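PDB 3IUS: uncharacterized conserved protein from Ruegeria pomeroyi DSS-3, which is of unknown function but, as a member of the NAD-dependent epimerase/dehydratase family with a Rossmann-type fold, probably binds a nicotinamide dinucleotide cofactor. Local coordinates for residues R182-S195 / I260-Y273. Sequence-based numbering, arbitrary orientation.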
loop_
_atom_site.group_PDB
_atom_site.type_symbol
_atom_site.label_atom_id
_atom_site.label_comp_id
_atom_site.label_asym_id
_atom_site.label_seq_id
_atom_site.Cartn_x
_atom_site.Cartn_y
_atom_site.Cartn_z
ATOM N N ARG A 182 -0.446 8.175 -6.140
ATOM C CA ARG A 182 0.791 7.732 -5.510
ATOM C C ARG A 182 0.814 8.027 -4.016
ATOM O O ARG A 182 0.174 8.968 -3.552
ATOM C CB ARG A 182 1.988 8.441 -6.135
ATOM C CG ARG A 182 1.882 8.702 -7.617
ATOM C CD ARG A 182 3.229 9.159 -8.145
ATOM N NE ARG A 182 4.273 8.194 -7.806
ATOM C CZ ARG A 182 5.564 8.487 -7.676
ATOM N NH1 ARG A 182 5.998 9.729 -7.849
ATOM N NH2 ARG A 182 6.426 7.536 -7.361
ATOM N N ILE A 183 1.608 7.249 -3.285
ATOM C CA ILE A 183 1.873 7.497 -1.873
ATOM C C ILE A 183 3.304 7.091 -1.504
ATOM O O ILE A 183 3.781 6.039 -1.918
ATOM C CB ILE A 183 0.863 6.750 -0.976
ATOM C CG1 ILE A 183 1.011 7.180 0.486
ATOM C CG2 ILE A 183 1.019 5.235 -1.122
ATOM C CD1 ILE A 183 0.536 8.585 0.770
ATOM N N HIS A 184 3.987 7.942 -0.746
ATOM C CA HIS A 184 5.334 7.640 -0.273
ATOM C C HIS A 184 5.246 6.686 0.908
ATOM O O HIS A 184 4.388 6.849 1.783
ATOM C CB HIS A 184 6.074 8.917 0.131
ATOM C CG HIS A 184 7.522 8.699 0.439
ATOM N ND1 HIS A 184 8.533 9.154 -0.380
ATOM C CD2 HIS A 184 8.127 8.059 1.467
ATOM C CE1 HIS A 184 9.701 8.810 0.136
ATOM N NE2 HIS A 184 9.481 8.146 1.256
ATOM N N VAL A 185 6.121 5.686 0.927
ATOM C CA VAL A 185 6.074 4.648 1.956
ATOM C C VAL A 185 6.185 5.206 3.382
ATOM O O VAL A 185 5.571 4.670 4.320
ATOM C CB VAL A 185 7.130 3.540 1.696
ATOM C CG1 VAL A 185 8.549 4.094 1.812
ATOM C CG2 VAL A 185 6.908 2.353 2.626
ATOM N N GLU A 186 6.941 6.288 3.551
ATOM C CA GLU A 186 7.041 6.933 4.863
ATOM C C GLU A 186 5.692 7.465 5.341
ATOM O O GLU A 186 5.382 7.422 6.533
ATOM C CB GLU A 186 8.089 8.049 4.860
ATOM C CG GLU A 186 9.523 7.549 4.999
ATOM C CD GLU A 186 9.809 6.921 6.360
ATOM O OE1 GLU A 186 10.824 6.199 6.483
ATOM O OE2 GLU A 186 9.027 7.150 7.307
ATOM N N ASP A 187 4.890 7.972 4.407
ATOM C CA ASP A 187 3.572 8.483 4.740
ATOM C C ASP A 187 2.589 7.363 5.064
ATOM O O ASP A 187 1.698 7.527 5.903
ATOM C CB ASP A 187 3.050 9.399 3.632
ATOM C CG ASP A 187 3.651 10.795 3.710
ATOM O OD1 ASP A 187 3.937 11.246 4.844
ATOM O OD2 ASP A 187 3.849 11.434 2.653
ATOM N N ILE A 188 2.749 6.215 4.417
ATOM C CA ILE A 188 1.967 5.054 4.818
ATOM C C ILE A 188 2.278 4.711 6.276
ATOM O O ILE A 188 1.372 4.445 7.084
ATOM C CB ILE A 188 2.251 3.825 3.940
ATOM C CG1 ILE A 188 1.977 4.142 2.465
ATOM C CG2 ILE A 188 1.401 2.648 4.416
ATOM C CD1 ILE A 188 2.449 3.051 1.491
ATOM N N ALA A 189 3.563 4.730 6.619
ATOM C CA ALA A 189 3.991 4.422 7.982
ATOM C C ALA A 189 3.344 5.375 8.990
ATOM O O ALA A 189 2.911 4.958 10.067
ATOM C CB ALA A 189 5.511 4.465 8.088
ATOM N N GLN A 190 3.268 6.653 8.620
ATOM C CA GLN A 190 2.621 7.666 9.444
ATOM C C GLN A 190 1.163 7.321 9.706
ATOM O O GLN A 190 0.687 7.377 10.843
ATOM C CB GLN A 190 2.682 9.033 8.761
ATOM C CG GLN A 190 3.951 9.815 9.011
ATOM C CD GLN A 190 3.725 11.312 8.880
ATOM O OE1 GLN A 190 3.776 12.045 9.866
ATOM N NE2 GLN A 190 3.452 11.766 7.664
ATOM N N VAL A 191 0.450 6.984 8.638
ATOM C CA VAL A 191 -0.968 6.658 8.736
ATOM C C VAL A 191 -1.211 5.444 9.634
ATOM O O VAL A 191 -2.064 5.473 10.536
ATOM C CB VAL A 191 -1.578 6.424 7.335
ATOM C CG1 VAL A 191 -2.974 5.816 7.445
ATOM C CG2 VAL A 191 -1.606 7.730 6.545
ATOM N N LEU A 192 -0.458 4.378 9.390
ATOM C CA LEU A 192 -0.583 3.157 10.180
ATOM C C LEU A 192 -0.344 3.445 11.655
ATOM O O LEU A 192 -1.135 3.045 12.521
ATOM C CB LEU A 192 0.385 2.086 9.668
ATOM C CG LEU A 192 0.012 1.527 8.293
ATOM C CD1 LEU A 192 1.052 0.510 7.785
ATOM C CD2 LEU A 192 -1.384 0.910 8.342
ATOM N N ALA A 193 0.738 4.161 11.940
ATOM C CA ALA A 193 1.046 4.541 13.311
ATOM C C ALA A 193 -0.087 5.376 13.908
ATOM O O ALA A 193 -0.530 5.120 15.036
ATOM C CB ALA A 193 2.377 5.287 13.374
ATOM N N ALA A 194 -0.576 6.354 13.148
ATOM C CA ALA A 194 -1.655 7.219 13.631
ATOM C C ALA A 194 -2.920 6.425 13.949
ATOM O O ALA A 194 -3.580 6.657 14.970
ATOM C CB ALA A 194 -1.959 8.319 12.619
ATOM N N SER A 195 -3.261 5.484 13.074
ATOM C CA SER A 195 -4.452 4.662 13.268
ATOM C C SER A 195 -4.283 3.768 14.488
ATOM O O SER A 195 -5.209 3.619 15.298
ATOM C CB SER A 195 -4.743 3.823 12.020
ATOM O OG SER A 195 -5.894 3.017 12.199
ATOM N N ILE A 260 -7.653 10.687 6.491
ATOM C CA ILE A 260 -6.416 10.463 7.236
ATOM C C ILE A 260 -5.926 11.764 7.867
ATOM O O ILE A 260 -5.284 11.752 8.916
ATOM C CB ILE A 260 -5.297 9.842 6.364
ATOM C CG1 ILE A 260 -5.017 10.731 5.159
ATOM C CG2 ILE A 260 -5.661 8.403 5.958
ATOM C CD1 ILE A 260 -3.842 10.270 4.290
ATOM N N LYS A 261 -6.242 12.888 7.230
ATOM C CA LYS A 261 -5.818 14.188 7.732
ATOM C C LYS A 261 -6.713 14.621 8.893
ATOM O O LYS A 261 -6.230 14.931 9.977
ATOM C CB LYS A 261 -5.862 15.232 6.618
ATOM C CG LYS A 261 -4.852 15.001 5.492
ATOM C CD LYS A 261 -5.124 15.961 4.353
ATOM C CE LYS A 261 -4.183 15.760 3.160
ATOM N NZ LYS A 261 -4.711 16.512 1.992
ATOM N N GLU A 262 -8.018 14.618 8.656
ATOM C CA GLU A 262 -8.982 15.164 9.608
ATOM C C GLU A 262 -9.267 14.255 10.792
ATOM O O GLU A 262 -9.523 14.731 11.903
ATOM C CB GLU A 262 -10.293 15.498 8.889
ATOM C CG GLU A 262 -10.181 16.655 7.911
ATOM C CD GLU A 262 -11.432 16.820 7.066
ATOM O OE1 GLU A 262 -12.544 16.737 7.622
ATOM O OE2 GLU A 262 -11.302 17.022 5.844
ATOM N N GLU A 263 -9.240 12.948 10.560
ATOM C CA GLU A 263 -9.565 12.000 11.618
ATOM C C GLU A 263 -8.316 11.499 12.336
ATOM O O GLU A 263 -8.321 11.361 13.553
ATOM C CB GLU A 263 -10.390 10.828 11.070
ATOM C CG GLU A 263 -11.725 11.248 10.465
ATOM C CD GLU A 263 -12.618 10.068 10.107
ATOM O OE1 GLU A 263 -12.234 8.912 10.387
ATOM O OE2 GLU A 263 -13.710 10.298 9.540
ATOM N N LEU A 264 -7.245 11.245 11.584
ATOM C CA LEU A 264 -6.031 10.670 12.161
ATOM C C LEU A 264 -4.964 11.699 12.522
ATOM O O LEU A 264 -3.994 11.369 13.201
ATOM C CB LEU A 264 -5.417 9.626 11.219
ATOM C CG LEU A 264 -6.263 8.412 10.846
ATOM C CD1 LEU A 264 -5.436 7.404 10.056
ATOM C CD2 LEU A 264 -6.895 7.765 12.079
ATOM N N GLY A 265 -5.121 12.930 12.041
ATOM C CA GLY A 265 -4.165 13.981 12.332
ATOM C C GLY A 265 -2.881 13.880 11.532
ATOM O O GLY A 265 -1.877 14.513 11.866
ATOM N N VAL A 266 -2.905 13.085 10.469
ATOM C CA VAL A 266 -1.722 12.910 9.634
ATOM C C VAL A 266 -1.430 14.144 8.792
ATOM O O VAL A 266 -2.331 14.745 8.212
ATOM C CB VAL A 266 -1.867 11.686 8.703
ATOM C CG1 VAL A 266 -0.830 11.741 7.576
ATOM C CG2 VAL A 266 -1.742 10.399 9.504
ATOM N N ARG A 267 -0.157 14.518 8.737
ATOM C CA ARG A 267 0.285 15.567 7.844
ATOM C C ARG A 267 1.360 14.989 6.930
ATOM O O ARG A 267 2.441 14.616 7.381
ATOM C CB ARG A 267 0.809 16.775 8.629
ATOM C CG ARG A 267 1.160 17.951 7.747
ATOM C CD ARG A 267 1.206 19.279 8.504
ATOM N NE ARG A 267 1.221 20.393 7.559
ATOM C CZ ARG A 267 2.270 20.709 6.806
ATOM N NH1 ARG A 267 2.201 21.725 5.958
ATOM N NH2 ARG A 267 3.394 20.013 6.909
ATOM N N LEU A 268 1.041 14.899 5.644
ATOM C CA LEU A 268 1.922 14.264 4.673
ATOM C C LEU A 268 3.323 14.873 4.635
ATOM O O LEU A 268 3.484 16.093 4.553
ATOM C CB LEU A 268 1.301 14.322 3.278
ATOM C CG LEU A 268 -0.057 13.655 3.056
ATOM C CD1 LEU A 268 -0.457 13.804 1.581
ATOM C CD2 LEU A 268 -0.016 12.190 3.483
ATOM N N LYS A 269 4.329 14.006 4.698
ATOM C CA LYS A 269 5.723 14.413 4.546
ATOM C C LYS A 269 5.985 14.739 3.088
ATOM O O LYS A 269 6.787 15.619 2.766
ATOM C CB LYS A 269 6.669 13.286 4.966
ATOM C CG LYS A 269 6.681 12.955 6.446
ATOM C CD LYS A 269 7.512 11.699 6.701
ATOM C CE LYS A 269 7.946 11.586 8.158
ATOM N NZ LYS A 269 6.809 11.325 9.088
ATOM N N TYR A 270 5.321 14.005 2.206
ATOM C CA TYR A 270 5.510 14.188 0.772
ATOM C C TYR A 270 4.156 14.322 0.078
ATOM O O TYR A 270 3.626 13.356 -0.457
ATOM C CB TYR A 270 6.314 13.029 0.174
ATOM C CG TYR A 270 7.612 12.743 0.899
ATOM C CD1 TYR A 270 8.717 13.570 0.736
ATOM C CD2 TYR A 270 7.737 11.640 1.731
ATOM C CE1 TYR A 270 9.911 13.313 1.399
ATOM C CE2 TYR A 270 8.927 11.375 2.398
ATOM C CZ TYR A 270 10.010 12.212 2.223
ATOM O OH TYR A 270 11.190 11.945 2.884
ATOM N N PRO A 271 3.592 15.538 0.091
ATOM C CA PRO A 271 2.255 15.820 -0.452
ATOM C C PRO A 271 2.130 15.564 -1.949
ATOM O O PRO A 271 1.023 15.371 -2.445
ATOM C CB PRO A 271 2.073 17.319 -0.160
ATOM C CG PRO A 271 3.467 17.827 0.054
ATOM C CD PRO A 271 4.153 16.718 0.762
ATOM N N ASN A 272 3.254 15.561 -2.658
ATOM C CA ASN A 272 3.233 15.336 -4.097
ATOM C C ASN A 272 4.523 14.703 -4.599
ATOM O O ASN A 272 5.522 14.651 -3.874
ATOM C CB ASN A 272 2.913 16.633 -4.862
ATOM C CG ASN A 272 4.016 17.678 -4.751
ATOM O OD1 ASN A 272 5.076 17.557 -5.381
ATOM N ND2 ASN A 272 3.761 18.730 -3.977
ATOM N N TYR A 273 4.484 14.219 -5.839
ATOM C CA TYR A 273 5.584 13.457 -6.427
ATOM C C TYR A 273 6.838 14.297 -6.617
ATOM O O TYR A 273 7.946 13.767 -6.601
ATOM C CB TYR A 273 5.172 12.831 -7.771
ATOM C CG TYR A 273 5.076 13.821 -8.905
ATOM C CD1 TYR A 273 6.092 13.938 -9.846
ATOM C CD2 TYR A 273 3.969 14.640 -9.041
ATOM C CE1 TYR A 273 6.002 14.849 -10.881
ATOM C CE2 TYR A 273 3.873 15.549 -10.064
ATOM C CZ TYR A 273 4.892 15.650 -10.982
ATOM O OH TYR A 273 4.782 16.565 -11.995
HETATM O O HOH W 1 3.076 10.479 0.206
HETATM O O HOH W 2 1.677 13.681 10.791
#
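With CG anti to the carbonyl carbon in both Asp-187 (chi1 -80°) and Gln-190 (chi1 -85°), the ends of two polar side chains one helical turn apart reach the backbone of loop 266-272 at Lys-269, Tyr-270 and Arg-267. Asp-187 illustrates how one carboxylate can fix an irregular chain: OD1 accepts from Lys-269 N at 2.8 Å, nearly straight, and OD2 takes Tyr-270 N at 3.0 Å through its syn lone pair. Gln-190 NE2 splits its two protons, giving one to Asp-187 OD1 at 2.9 Å and the other to Arg-267 O at 3.0 Å, the latter acceptor lying in the amide plane although the nitrogen sits above the carbonyl plane. OD1 is thus gripped twice, and the amide is held in its rotation. One water joins Gln-190 OE1 to Arg-267 N; another accepts from His-184 N and lies within reach of Asp-187 OD2 and Tyr-270 O.

His-184, the N-cap residue, lies face-to-face with Tyr-270, centroids 4.0 Å apart and planes 30° from parallel, with Tyr-270 CE2 over the imidazole centre; the tyrosine hydroxyl reaches Glu-285 O. Further along the helix, Val-191 CG1 meets Leu-264 CD1 and Ile-260 CG2, while its CG2 meets Val-266 CG2, and Ala-194 CB meets Val-266 CG2 at 3.8 Å.

This C-terminal loop thereby runs along helix 185-197, between helices 258-262 and 273-282; helix 185-197 itself follows strand 182-184 of the parallel sheet, in keeping with the family's Rossmann-type fold. Val-191 also rests on Phe-149 of strand 146-155, Ile-260 and Leu-264 touch Tyr-205 of strand 204-207, and the helix's other flank packs against helix 15-24.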